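PDB 2WSI: flavin adenine dinucleotide synthase from Saccharomyces cerevisiae, which catalyses the adenylation of flavin mononucleotide with ATP to form the coenzyme FAD, releasing diphosphate. Local coordinates for residues I163-T168 with P193-D198. Numbering follows the deposited sequence.
Sequences IGIRHT and PLLHWD. With FAD (flavin-adenine dinucleotide), chain C.
The guanidinium of Arg166 has the carbonyl O of Asp198 over one face and that of Trp197 at its edge, near the plane; on the opposite face, Thr168 CG2 sits 3.6 Å above the plane, toward the rim. Its NH2 forms salt bridges with Asp65 and Glu299. The Leu195 carbonyl approaches the His167 ring obliquely, 3.4 Å from O to CD2, while ND1 is hydrogen-bonded to Glu173 OE1. Leu194 CD1 covers part of one face of the Trp197 indole, whose NE1 is hydrogen-bonded to Thr37 OG1.

The apolar part is Ile165 beside Leu195, Ile165 CG2 3.5 Å from Leu195 CD2; much of the rest sets aliphatic carbons against carbonyl oxygens, as with Arg166 CB 3.2 Å from Leu194 O. Two waters join the backbones. One donates to Ile163 O and Ile165 O and accepts from Leu194 N; the other accepts from His167 N and donates to Leu195 O, 2.6 Å away, and to Trp197 O. This ties the 163-168 backbone to the 194-197 type I turn while Ile163, Gly164 and Ile165 line the FAD pocket, where Gly164 N donates an almost straight bond (177°) to ribose O2B, 3.0 Å away.

The loops follow adjacent parallel strands 160-162 and 189-191 of the PAPS reductase-type domain; helix 199-209, N-capped by Asp198, packs on Arg166, Leu194 and Trp197, and helices 25-45 and 64-87 contact Pro193 and Trp197.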
ATOM      1  N   ILE A 163      -6.851   4.391  -4.808  1.00  7.86           N
ATOM      2  CA  ILE A 163      -7.334   3.281  -3.978  1.00 11.88           C
ATOM      3  C   ILE A 163      -6.451   2.073  -4.285  1.00 13.98           C
ATOM      4  O   ILE A 163      -6.318   1.714  -5.454  1.00  8.18           O
ATOM      5  CB  ILE A 163      -8.755   2.896  -4.402  1.00 10.79           C
ATOM      6  CG1 ILE A 163      -9.678   4.117  -4.259  1.00 10.55           C
ATOM      7  CG2 ILE A 163      -9.253   1.688  -3.616  1.00 18.61           C
ATOM      8  CD1 ILE A 163     -11.081   3.908  -4.881  1.00 10.09           C
ATOM      9  N   GLY A 164      -5.865   1.457  -3.255  1.00  8.51           N
ATOM     10  CA  GLY A 164      -4.913   0.370  -3.464  1.00  9.87           C
ATOM     11  C   GLY A 164      -5.583  -1.004  -3.592  1.00 10.40           C
ATOM     12  O   GLY A 164      -5.014  -2.021  -3.204  1.00 10.40           O
ATOM     13  N   ILE A 165      -6.778  -1.025  -4.153  1.00 10.31           N
ATOM     14  CA  ILE A 165      -7.551  -2.255  -4.278  1.00 12.27           C
ATOM     15  C   ILE A 165      -6.898  -3.190  -5.302  1.00 11.69           C
ATOM     16  O   ILE A 165      -6.319  -2.752  -6.265  1.00 12.81           O
ATOM     17  CB  ILE A 165      -8.996  -1.925  -4.695  1.00 17.35           C
ATOM     18  CG1 ILE A 165      -9.909  -3.160  -4.633  1.00 20.13           C
ATOM     19  CG2 ILE A 165      -9.004  -1.286  -6.064  1.00 16.09           C
ATOM     20  CD1 ILE A 165     -11.418  -2.784  -4.567  1.00 24.00           C
ATOM     21  N   ARG A 166      -6.954  -4.491  -5.067  1.00 12.30           N
ATOM     22  CA  ARG A 166      -6.666  -5.405  -6.166  1.00 17.72           C
ATOM     23  C   ARG A 166      -7.445  -6.702  -5.987  1.00 21.19           C
ATOM     24  O   ARG A 166      -8.285  -6.790  -5.122  1.00 18.42           O
ATOM     25  CB  ARG A 166      -5.164  -5.651  -6.378  1.00 19.33           C
ATOM     26  CG  ARG A 166      -4.341  -5.768  -5.144  1.00 19.71           C
ATOM     27  CD  ARG A 166      -3.188  -6.757  -5.283  1.00 30.38           C
ATOM     28  NE  ARG A 166      -2.896  -7.100  -3.935  1.00 35.76           N
ATOM     29  CZ  ARG A 166      -2.938  -8.297  -3.368  1.00 19.29           C
ATOM     30  NH1 ARG A 166      -3.094  -9.459  -4.012  1.00 22.81           N
ATOM     31  NH2 ARG A 166      -2.730  -8.292  -2.092  1.00 13.57           N
ATOM     32  N   HIS A 167      -7.209  -7.679  -6.853  1.00 18.97           N
ATOM     33  CA  HIS A 167      -7.938  -8.940  -6.754  1.00 29.07           C
ATOM     34  C   HIS A 167      -7.317  -9.813  -5.673  1.00 28.43           C
ATOM     35  O   HIS A 167      -6.140 -10.186  -5.748  1.00 37.20           O
ATOM     36  CB  HIS A 167      -7.951  -9.656  -8.106  1.00 30.72           C
ATOM     37  CG  HIS A 167      -8.618  -8.865  -9.187  1.00 30.04           C
ATOM     38  ND1 HIS A 167      -9.954  -8.528  -9.137  1.00 36.84           N
ATOM     39  CD2 HIS A 167      -8.135  -8.322 -10.329  1.00 32.05           C
ATOM     40  CE1 HIS A 167     -10.268  -7.821 -10.207  1.00 26.74           C
ATOM     41  NE2 HIS A 167      -9.184  -7.690 -10.952  1.00 37.82           N
ATOM     42  N   THR A 168      -8.101 -10.106  -4.649  1.00 29.12           N
ATOM     43  CA  THR A 168      -7.613 -10.918  -3.545  1.00 39.97           C
ATOM     44  C   THR A 168      -8.535 -12.089  -3.260  1.00 41.57           C
ATOM     45  O   THR A 168      -8.431 -12.721  -2.213  1.00 44.78           O
ATOM     46  CB  THR A 168      -7.402 -10.068  -2.281  1.00 39.03           C
ATOM     47  OG1 THR A 168      -8.665  -9.585  -1.799  1.00 54.13           O
ATOM     48  CG2 THR A 168      -6.509  -8.906  -2.610  1.00 29.42           C
ATOM     49  N   PRO A 193      -4.839   1.797  -9.826  1.00  8.04           N
ATOM     50  CA  PRO A 193      -3.757   1.346 -10.705  1.00 12.43           C
ATOM     51  C   PRO A 193      -2.999   0.118 -10.196  1.00 11.09           C
ATOM     52  O   PRO A 193      -2.085  -0.313 -10.889  1.00 10.97           O
ATOM     53  CB  PRO A 193      -2.803   2.551 -10.755  1.00 13.72           C
ATOM     54  CG  PRO A 193      -3.269   3.509  -9.633  1.00 11.35           C
ATOM     55  CD  PRO A 193      -4.423   2.886  -8.927  1.00 14.91           C
ATOM     56  N   LEU A 194      -3.357  -0.414  -9.028  1.00  9.36           N
ATOM     57  CA  LEU A 194      -2.734  -1.627  -8.491  1.00 12.12           C
ATOM     58  C   LEU A 194      -3.534  -2.886  -8.829  1.00 12.11           C
ATOM     59  O   LEU A 194      -3.242  -3.977  -8.334  1.00 11.19           O
ATOM     60  CB  LEU A 194      -2.600  -1.513  -6.954  1.00 11.82           C
ATOM     61  CG  LEU A 194      -1.365  -2.209  -6.375  1.00 12.61           C
ATOM     62  CD1 LEU A 194      -0.111  -1.504  -6.804  1.00 13.34           C
ATOM     63  CD2 LEU A 194      -1.409  -2.297  -4.836  1.00 12.75           C
ATOM     64  N   LEU A 195      -4.570  -2.745  -9.645  1.00 14.73           N
ATOM     65  CA  LEU A 195      -5.534  -3.824  -9.782  1.00 14.39           C
ATOM     66  C   LEU A 195      -4.953  -5.161 -10.261  1.00 15.48           C
ATOM     67  O   LEU A 195      -5.489  -6.204  -9.922  1.00 15.41           O
ATOM     68  CB  LEU A 195      -6.657  -3.438 -10.746  1.00 20.97           C
ATOM     69  CG  LEU A 195      -7.757  -2.567 -10.153  1.00 19.20           C
ATOM     70  CD1 LEU A 195      -8.761  -2.226 -11.256  1.00 27.50           C
ATOM     71  CD2 LEU A 195      -8.444  -3.274  -8.949  1.00 24.59           C
ATOM     72  N   HIS A 196      -3.887  -5.136 -11.048  1.00 13.85           N
ATOM     73  CA  HIS A 196      -3.337  -6.393 -11.595  1.00 13.29           C
ATOM     74  C   HIS A 196      -2.187  -6.973 -10.764  1.00 19.99           C
ATOM     75  O   HIS A 196      -1.556  -7.958 -11.159  1.00 17.58           O
ATOM     76  CB  HIS A 196      -2.888  -6.171 -13.042  1.00 13.63           C
ATOM     77  CG  HIS A 196      -3.956  -5.580 -13.904  1.00 21.42           C
ATOM     78  ND1 HIS A 196      -5.186  -6.179 -14.072  1.00 31.22           N
ATOM     79  CD2 HIS A 196      -4.010  -4.409 -14.586  1.00 19.81           C
ATOM     80  CE1 HIS A 196      -5.944  -5.420 -14.846  1.00 23.01           C
ATOM     81  NE2 HIS A 196      -5.245  -4.351 -15.185  1.00 38.68           N
ATOM     82  N   TRP A 197      -1.917  -6.391  -9.597  1.00  9.91           N
ATOM     83  CA  TRP A 197      -0.879  -6.938  -8.729  1.00 10.42           C
ATOM     84  C   TRP A 197      -1.339  -8.204  -8.012  1.00 14.85           C
ATOM     85  O   TRP A 197      -2.445  -8.265  -7.453  1.00 14.64           O
ATOM     86  CB  TRP A 197      -0.461  -5.867  -7.687  1.00  9.54           C
ATOM     87  CG  TRP A 197       0.477  -4.902  -8.277  1.00  5.65           C
ATOM     88  CD1 TRP A 197       0.228  -4.026  -9.305  1.00 12.72           C
ATOM     89  CD2 TRP A 197       1.824  -4.666  -7.864  1.00  9.24           C
ATOM     90  NE1 TRP A 197       1.356  -3.265  -9.558  1.00  9.71           N
ATOM     91  CE2 TRP A 197       2.341  -3.640  -8.681  1.00  7.21           C
ATOM     92  CE3 TRP A 197       2.643  -5.212  -6.858  1.00  5.77           C
ATOM     93  CZ2 TRP A 197       3.635  -3.183  -8.558  1.00  6.77           C
ATOM     94  CZ3 TRP A 197       3.911  -4.752  -6.730  1.00  8.01           C
ATOM     95  CH2 TRP A 197       4.403  -3.733  -7.567  1.00  9.95           C
ATOM     96  N   ASP A 198      -0.497  -9.221  -7.979  1.00 10.41           N
ATOM     97  CA  ASP A 198      -0.823 -10.359  -7.132  1.00 14.47           C
ATOM     98  C   ASP A 198       0.015 -10.361  -5.870  1.00 10.43           C
ATOM     99  O   ASP A 198       0.893  -9.496  -5.667  1.00  8.41           O
ATOM    100  CB  ASP A 198      -0.733 -11.698  -7.888  1.00 20.51           C
ATOM    101  CG  ASP A 198       0.673 -12.053  -8.318  1.00 25.25           C
ATOM    102  OD1 ASP A 198       1.666 -11.672  -7.643  1.00 23.94           O
ATOM    103  OD2 ASP A 198       0.783 -12.741  -9.361  1.00 32.53           O
TER
HETATM  104  PA  FAD C2762      -9.954  -2.808   1.452  1.00 25.11           P
HETATM  105  O1A FAD C2762      -9.534  -3.512   2.713  1.00 25.55           O
HETATM  106  O2A FAD C2762     -11.265  -2.095   1.640  1.00 38.25           O
HETATM  107  O5B FAD C2762      -8.812  -1.826   0.850  1.00 20.66           O
HETATM  108  C5B FAD C2762      -8.925  -1.407  -0.498  1.00 16.98           C
HETATM  109  C4B FAD C2762      -8.337   0.003  -0.619  1.00 15.06           C
HETATM  110  O4B FAD C2762      -9.253   0.939  -0.116  1.00 19.87           O
HETATM  111  C3B FAD C2762      -7.078   0.163   0.210  1.00 16.45           C
HETATM  112  O3B FAD C2762      -5.929  -0.194  -0.515  1.00 14.93           O
HETATM  113  C2B FAD C2762      -7.104   1.646   0.532  1.00 12.69           C
HETATM  114  O2B FAD C2762      -6.557   2.394  -0.534  1.00 16.97           O
HETATM  115  C1B FAD C2762      -8.579   1.932   0.635  1.00 16.42           C
HETATM  116  N9A FAD C2762      -8.977   1.812   2.046  1.00 18.03           N
HETATM  117  C8A FAD C2762      -9.502   0.724   2.695  1.00 23.63           C
HETATM  118  N7A FAD C2762      -9.741   1.061   3.992  1.00 14.64           N
HETATM  119  C5A FAD C2762      -9.345   2.349   4.163  1.00 19.71           C
HETATM  120  C6A FAD C2762      -9.341   3.192   5.255  1.00 15.26           C
HETATM  121  N6A FAD C2762      -9.797   2.811   6.463  1.00 15.88           N
HETATM  122  N1A FAD C2762      -8.893   4.469   5.083  1.00 13.01           N
HETATM  123  C2A FAD C2762      -8.438   4.931   3.865  1.00 15.73           C
HETATM  124  N3A FAD C2762      -8.407   4.075   2.789  1.00 15.74           N
HETATM  125  C4A FAD C2762      -8.886   2.821   2.945  1.00 16.27           C
HETATM  126  N1  FAD C2762     -17.439  -0.207  -3.695  1.00 23.68           N
HETATM  127  C2  FAD C2762     -18.468  -0.197  -4.601  1.00 23.88           C
HETATM  128  O2  FAD C2762     -19.183  -1.190  -4.737  1.00 30.53           O
HETATM  129  N3  FAD C2762     -18.709   0.923  -5.357  1.00 26.86           N
HETATM  130  C4  FAD C2762     -17.927   2.049  -5.214  1.00 28.00           C
HETATM  131  O4  FAD C2762     -18.193   3.017  -5.934  1.00 24.47           O
HETATM  132  C4X FAD C2762     -16.877   2.046  -4.290  1.00 18.42           C
HETATM  133  N5  FAD C2762     -16.057   3.157  -4.113  1.00 21.16           N
HETATM  134  C5X FAD C2762     -15.019   3.131  -3.202  1.00 18.24           C
HETATM  135  C6  FAD C2762     -14.192   4.239  -3.016  1.00 16.27           C
HETATM  136  C7  FAD C2762     -13.169   4.195  -2.065  1.00 14.18           C
HETATM  137  C7M FAD C2762     -12.270   5.375  -1.832  1.00 16.31           C
HETATM  138  C8  FAD C2762     -12.969   3.037  -1.325  1.00 21.91           C
HETATM  139  C8M FAD C2762     -11.858   2.963  -0.320  1.00 21.95           C
HETATM  140  C9  FAD C2762     -13.784   1.937  -1.521  1.00 21.88           C
HETATM  141  C9A FAD C2762     -14.811   1.979  -2.442  1.00 23.12           C
HETATM  142  N10 FAD C2762     -15.620   0.872  -2.603  1.00 24.68           N
HETATM  143  C10 FAD C2762     -16.633   0.899  -3.541  1.00 24.87           C
HETATM  144  C1' FAD C2762     -15.355  -0.370  -1.797  1.00 26.69           C
HETATM  145  C2' FAD C2762     -14.344  -1.281  -2.529  1.00 21.38           C
HETATM  146  O2' FAD C2762     -14.691  -1.544  -3.868  1.00 25.97           O
HETATM  147  C3' FAD C2762     -14.119  -2.611  -1.816  1.00 28.60           C
HETATM  148  O3' FAD C2762     -15.261  -3.418  -1.966  1.00 25.46           O
HETATM  149  C4' FAD C2762     -13.829  -2.394  -0.343  1.00 29.94           C
HETATM  150  O4' FAD C2762     -12.848  -1.390  -0.184  1.00 26.79           O
HETATM  151  C5' FAD C2762     -13.305  -3.681   0.295  1.00 27.30           C
HETATM  152  O5' FAD C2762     -12.368  -4.283  -0.578  1.00 38.05           O
HETATM  153  P   FAD C2762     -11.019  -4.955  -0.008  1.00 34.15           P
HETATM  154  O1P FAD C2762     -11.312  -5.626   1.314  1.00 31.74           O
HETATM  155  O2P FAD C2762     -10.398  -5.848  -1.058  1.00 31.53           O
HETATM  156  O3P FAD C2762      -9.938  -3.803   0.213  1.00 31.54           O
HETATM  157  O   HOH W   1      -5.745  -0.237  -7.262  1.00  9.60           O
HETATM  158  O   HOH W   2      -4.959  -8.368  -8.551  1.00 22.94           O